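Local structure of ribosomal RNA methyltransferase, putative (Plasmodium falciparum, 2PLW) at the S-adenosylmethionine site. The protein is a ribosomal RNA methyltransferase that uses S-adenosylmethionine, and by family it probably methylates a uridine 2'-hydroxyl of rRNA. Sequence-based numbering; all coordinates share one arbitrary frame.

The S-adenosylmethionine site. Residues 4, 6, 30-36, 55-57, 70-72, 113-115, 132, 153. With SAM (S-adenosylmethionine), chain B.
This is the S-adenosylmethionine pocket of the FtsJ-like (RlmE family) methyltransferase domain, a class I Rossmann-like fold. It runs along the ends of strands 24-29, 49-55 and 109-112. The loop after strand 24-29 and the start of helix 35-43 hold the methionine carboxylate. Gly34 N donates to SAM OXT at 2.9 Å, and the Ser35 amide shares this oxygen. The other oxygen, SAM O, meets Ser35 OG, tucked over its own backbone beside amide N and carbonyl carbon (chi1 79°). The helix N-terminus probably helps stabilise this charge. The amino group SAM N lies 3.5 Å above the Trp36 indole face, near its rim. SAM N donates to the anti lone pair of Asp113 OD2 (2.8 Å), and water 1 links it to Gly30 O. Trp36 NE1 hydrogen-bonds Ala6 O, which lies in the indole plane and helps fix the ring.

Asp55, ending strand 49-55, grips the ribose with both syn lone pairs: OD1 takes the 2'-hydroxyl SAM O2' at 2.6 Å and OD2 the 3'-hydroxyl SAM O3' at 2.7 Å. Lys57 N reaches OD1 on its anti side and Tyr32 N meets OD2 from above the plane, fixing the carboxylate. Lys56 CD and Ala114 CB make CH-pi contacts over opposite faces of the adenine imidazole ring. Ile72 reads the adenine edge through its backbone: N donates to SAM N1, and O accepts from SAM N6 at 3.0 Å.

Lys153, the predicted proton acceptor, places NZ 4.2 Å from the methyl carbon SAM CE. Lys153 NZ makes a salt bridge to Asp113 OD1 (2.9 Å) from above the carboxylate plane and hydrogen-bonds Asp113 O, which could influence its ionisation. The site holds the methyl donor beside the likely catalytic lysine, consistent with transfer to RNA.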
loop_
_atom_site.group_PDB
_atom_site.type_symbol
_atom_site.label_atom_id
_atom_site.label_comp_id
_atom_site.label_asym_id
_atom_site.label_seq_id
_atom_site.Cartn_x
_atom_site.Cartn_y
_atom_site.Cartn_z
ATOM N N SER A 4 -11.903 -11.724 3.095
ATOM C CA SER A 4 -12.449 -10.536 3.751
ATOM C C SER A 4 -13.285 -9.793 2.745
ATOM O O SER A 4 -13.050 -9.869 1.545
ATOM C CB SER A 4 -11.320 -9.593 4.243
ATOM O OG SER A 4 -11.840 -8.307 4.592
ATOM N N ALA A 6 -13.124 -6.718 2.534
ATOM C CA ALA A 6 -12.193 -5.655 2.059
ATOM C C ALA A 6 -11.835 -5.791 0.553
ATOM O O ALA A 6 -11.557 -4.779 -0.119
ATOM C CB ALA A 6 -10.918 -5.627 2.908
ATOM N N GLY A 30 -0.230 -4.294 4.682
ATOM C CA GLY A 30 -1.370 -4.564 5.559
ATOM C C GLY A 30 -2.239 -5.645 4.933
ATOM O O GLY A 30 -3.435 -5.462 4.810
ATOM N N CYS A 31 -1.639 -6.761 4.520
ATOM C CA CYS A 31 -2.335 -7.708 3.635
ATOM C C CYS A 31 -3.253 -8.688 4.363
ATOM O O CYS A 31 -4.051 -9.357 3.699
ATOM C CB CYS A 31 -1.352 -8.520 2.764
ATOM S SG CYS A 31 -0.161 -9.478 3.703
ATOM N N TYR A 32 -3.114 -8.812 5.689
ATOM C CA TYR A 32 -3.883 -9.830 6.445
ATOM C C TYR A 32 -5.375 -9.509 6.432
ATOM O O TYR A 32 -5.755 -8.368 6.689
ATOM C CB TYR A 32 -3.410 -9.906 7.894
ATOM C CG TYR A 32 -4.147 -10.950 8.696
ATOM C CD1 TYR A 32 -3.590 -12.187 8.906
ATOM C CD2 TYR A 32 -5.417 -10.679 9.223
ATOM C CE1 TYR A 32 -4.286 -13.174 9.612
ATOM C CE2 TYR A 32 -6.128 -11.641 9.925
ATOM C CZ TYR A 32 -5.554 -12.883 10.121
ATOM O OH TYR A 32 -6.231 -13.851 10.828
ATOM N N PRO A 33 -6.233 -10.522 6.214
ATOM C CA PRO A 33 -5.992 -11.969 6.016
ATOM C C PRO A 33 -5.667 -12.376 4.600
ATOM O O PRO A 33 -5.352 -13.534 4.386
ATOM C CB PRO A 33 -7.343 -12.597 6.404
ATOM C CG PRO A 33 -8.311 -11.590 6.025
ATOM C CD PRO A 33 -7.676 -10.237 6.276
ATOM N N GLY A 34 -5.830 -11.467 3.645
ATOM C CA GLY A 34 -5.306 -11.697 2.295
ATOM C C GLY A 34 -6.201 -11.461 1.113
ATOM O O GLY A 34 -5.830 -11.837 0.012
ATOM N N SER A 35 -7.344 -10.791 1.299
ATOM C CA SER A 35 -8.275 -10.641 0.179
ATOM C C SER A 35 -7.814 -9.710 -0.933
ATOM O O SER A 35 -8.182 -9.917 -2.085
ATOM C CB SER A 35 -9.707 -10.304 0.649
ATOM O OG SER A 35 -9.828 -8.936 0.992
ATOM N N TRP A 36 -7.016 -8.683 -0.622
ATOM C CA TRP A 36 -6.458 -7.838 -1.686
ATOM C C TRP A 36 -5.508 -8.668 -2.522
ATOM O O TRP A 36 -5.451 -8.526 -3.739
ATOM C CB TRP A 36 -5.754 -6.589 -1.100
ATOM C CG TRP A 36 -6.733 -5.478 -0.775
ATOM C CD1 TRP A 36 -8.087 -5.607 -0.473
ATOM C CD2 TRP A 36 -6.465 -4.058 -0.760
ATOM N NE1 TRP A 36 -8.654 -4.363 -0.280
ATOM C CE2 TRP A 36 -7.691 -3.398 -0.454
ATOM C CE3 TRP A 36 -5.316 -3.280 -0.991
ATOM C CZ2 TRP A 36 -7.792 -2.009 -0.341
ATOM C CZ3 TRP A 36 -5.424 -1.891 -0.914
ATOM C CH2 TRP A 36 -6.652 -1.268 -0.582
ATOM N N ASP A 55 2.414 -7.919 6.249
ATOM C CA ASP A 55 1.586 -7.522 7.406
ATOM C C ASP A 55 2.327 -7.867 8.674
ATOM O O ASP A 55 3.136 -8.782 8.675
ATOM C CB ASP A 55 0.246 -8.269 7.392
ATOM C CG ASP A 55 -0.813 -7.610 8.223
ATOM O OD1 ASP A 55 -0.706 -7.577 9.469
ATOM O OD2 ASP A 55 -1.794 -7.136 7.633
ATOM N N LYS A 56 2.039 -7.143 9.754
ATOM C CA LYS A 56 2.624 -7.513 11.056
ATOM C C LYS A 56 2.024 -8.837 11.565
ATOM O O LYS A 56 2.668 -9.545 12.318
ATOM C CB LYS A 56 2.499 -6.377 12.081
ATOM C CG LYS A 56 1.086 -5.966 12.396
ATOM C CD LYS A 56 0.985 -4.546 13.013
ATOM C CE LYS A 56 1.614 -4.483 14.396
ATOM N NZ LYS A 56 1.264 -3.192 15.062
ATOM N N LYS A 57 0.811 -9.156 11.121
ATOM C CA LYS A 57 0.147 -10.433 11.429
ATOM C C LYS A 57 0.435 -11.496 10.359
ATOM O O LYS A 57 0.418 -11.211 9.155
ATOM C CB LYS A 57 -1.364 -10.247 11.524
ATOM C CG LYS A 57 -1.856 -9.433 12.714
ATOM C CD LYS A 57 -3.399 -9.508 12.801
ATOM C CE LYS A 57 -4.028 -8.264 12.135
ATOM N NZ LYS A 57 -5.434 -8.413 11.604
ATOM N N GLY A 70 6.029 -8.384 8.821
ATOM C CA GLY A 70 6.761 -7.198 9.266
ATOM C C GLY A 70 5.897 -5.981 9.457
ATOM O O GLY A 70 4.866 -5.832 8.817
ATOM N N GLU A 71 6.304 -5.115 10.375
ATOM C CA GLU A 71 5.578 -3.889 10.588
ATOM C C GLU A 71 6.314 -2.753 9.867
ATOM O O GLU A 71 7.439 -2.403 10.230
ATOM C CB GLU A 71 5.455 -3.606 12.092
ATOM C CG GLU A 71 4.805 -2.263 12.402
ATOM C CD GLU A 71 4.601 -2.046 13.896
ATOM O OE1 GLU A 71 5.124 -2.845 14.700
ATOM O OE2 GLU A 71 3.924 -1.073 14.255
ATOM N N ILE A 72 5.701 -2.194 8.823
ATOM C CA ILE A 72 6.346 -1.085 8.132
ATOM C C ILE A 72 6.491 0.093 9.103
ATOM O O ILE A 72 5.578 0.387 9.868
ATOM C CB ILE A 72 5.585 -0.701 6.833
ATOM C CG1 ILE A 72 5.589 -1.896 5.884
ATOM C CG2 ILE A 72 6.191 0.552 6.216
ATOM C CD1 ILE A 72 6.975 -2.325 5.354
ATOM N N ASP A 113 -3.605 -0.995 2.616
ATOM C CA ASP A 113 -4.883 -0.997 3.321
ATOM C C ASP A 113 -4.632 -1.041 4.835
ATOM O O ASP A 113 -5.539 -1.380 5.609
ATOM C CB ASP A 113 -5.711 -2.217 2.886
ATOM C CG ASP A 113 -7.181 -2.104 3.267
ATOM O OD1 ASP A 113 -7.714 -0.968 3.217
ATOM O OD2 ASP A 113 -7.789 -3.159 3.592
ATOM N N ALA A 114 -3.420 -0.681 5.276
ATOM C CA ALA A 114 -3.084 -0.720 6.711
ATOM C C ALA A 114 -3.822 0.377 7.488
ATOM O O ALA A 114 -4.157 1.420 6.939
ATOM C CB ALA A 114 -1.567 -0.563 6.926
ATOM N N ALA A 115 -4.068 0.115 8.769
ATOM C CA ALA A 115 -4.659 1.113 9.660
ATOM C C ALA A 115 -4.165 0.871 11.086
ATOM O O ALA A 115 -3.776 -0.239 11.429
ATOM C CB ALA A 115 -6.195 1.071 9.587
ATOM N N LEU A 132 1.302 6.799 10.573
ATOM C CA LEU A 132 1.407 5.539 9.846
ATOM C C LEU A 132 1.553 5.814 8.355
ATOM O O LEU A 132 2.366 5.176 7.678
ATOM C CB LEU A 132 0.187 4.651 10.108
ATOM C CG LEU A 132 0.161 3.323 9.326
ATOM C CD1 LEU A 132 1.445 2.521 9.565
ATOM C CD2 LEU A 132 -1.042 2.526 9.738
ATOM N N LYS A 153 -4.335 4.047 2.323
ATOM C CA LYS A 153 -5.499 4.427 3.132
ATOM C C LYS A 153 -5.113 5.314 4.320
ATOM O O LYS A 153 -4.038 5.170 4.895
ATOM C CB LYS A 153 -6.234 3.170 3.614
ATOM C CG LYS A 153 -7.595 3.446 4.256
ATOM C CD LYS A 153 -8.312 2.143 4.617
ATOM C CE LYS A 153 -7.646 1.287 5.656
ATOM N NZ LYS A 153 -8.387 -0.007 5.818
HETATM N N SAM B . -6.526 -5.490 2.775
HETATM C CA SAM B . -6.625 -6.658 3.714
HETATM C C SAM B . -7.408 -7.816 3.095
HETATM O O SAM B . -8.105 -7.600 2.102
HETATM O OXT SAM B . -7.352 -8.972 3.531
HETATM C CB SAM B . -7.272 -6.200 5.028
HETATM C CG SAM B . -6.278 -5.307 5.768
HETATM S SD SAM B . -6.666 -4.999 7.502
HETATM C CE SAM B . -8.092 -3.927 7.265
HETATM C "C5'" SAM B . -5.381 -3.816 7.986
HETATM C "C4'" SAM B . -4.061 -4.533 8.274
HETATM O "O4'" SAM B . -3.040 -3.540 8.408
HETATM C "C3'" SAM B . -4.027 -5.379 9.571
HETATM O "O3'" SAM B . -3.922 -6.755 9.278
HETATM C "C2'" SAM B . -2.787 -4.868 10.320
HETATM O "O2'" SAM B . -1.983 -5.853 10.960
HETATM C "C1'" SAM B . -2.030 -4.151 9.216
HETATM N N9 SAM B . -1.070 -3.135 9.649
HETATM C C8 SAM B . -1.277 -2.037 10.459
HETATM N N7 SAM B . -0.119 -1.352 10.557
HETATM C C5 SAM B . 0.816 -2.001 9.815
HETATM C C6 SAM B . 2.162 -1.755 9.543
HETATM N N6 SAM B . 2.787 -0.705 10.055
HETATM N N1 SAM B . 2.865 -2.605 8.727
HETATM C C2 SAM B . 2.263 -3.713 8.158
HETATM N N3 SAM B . 0.926 -3.954 8.412
HETATM C C4 SAM B . 0.229 -3.121 9.238
HETATM O O HOH W 1 -3.952 -5.080 1.963
HETATM O O HOH W 2 2.435 0.634 12.745
#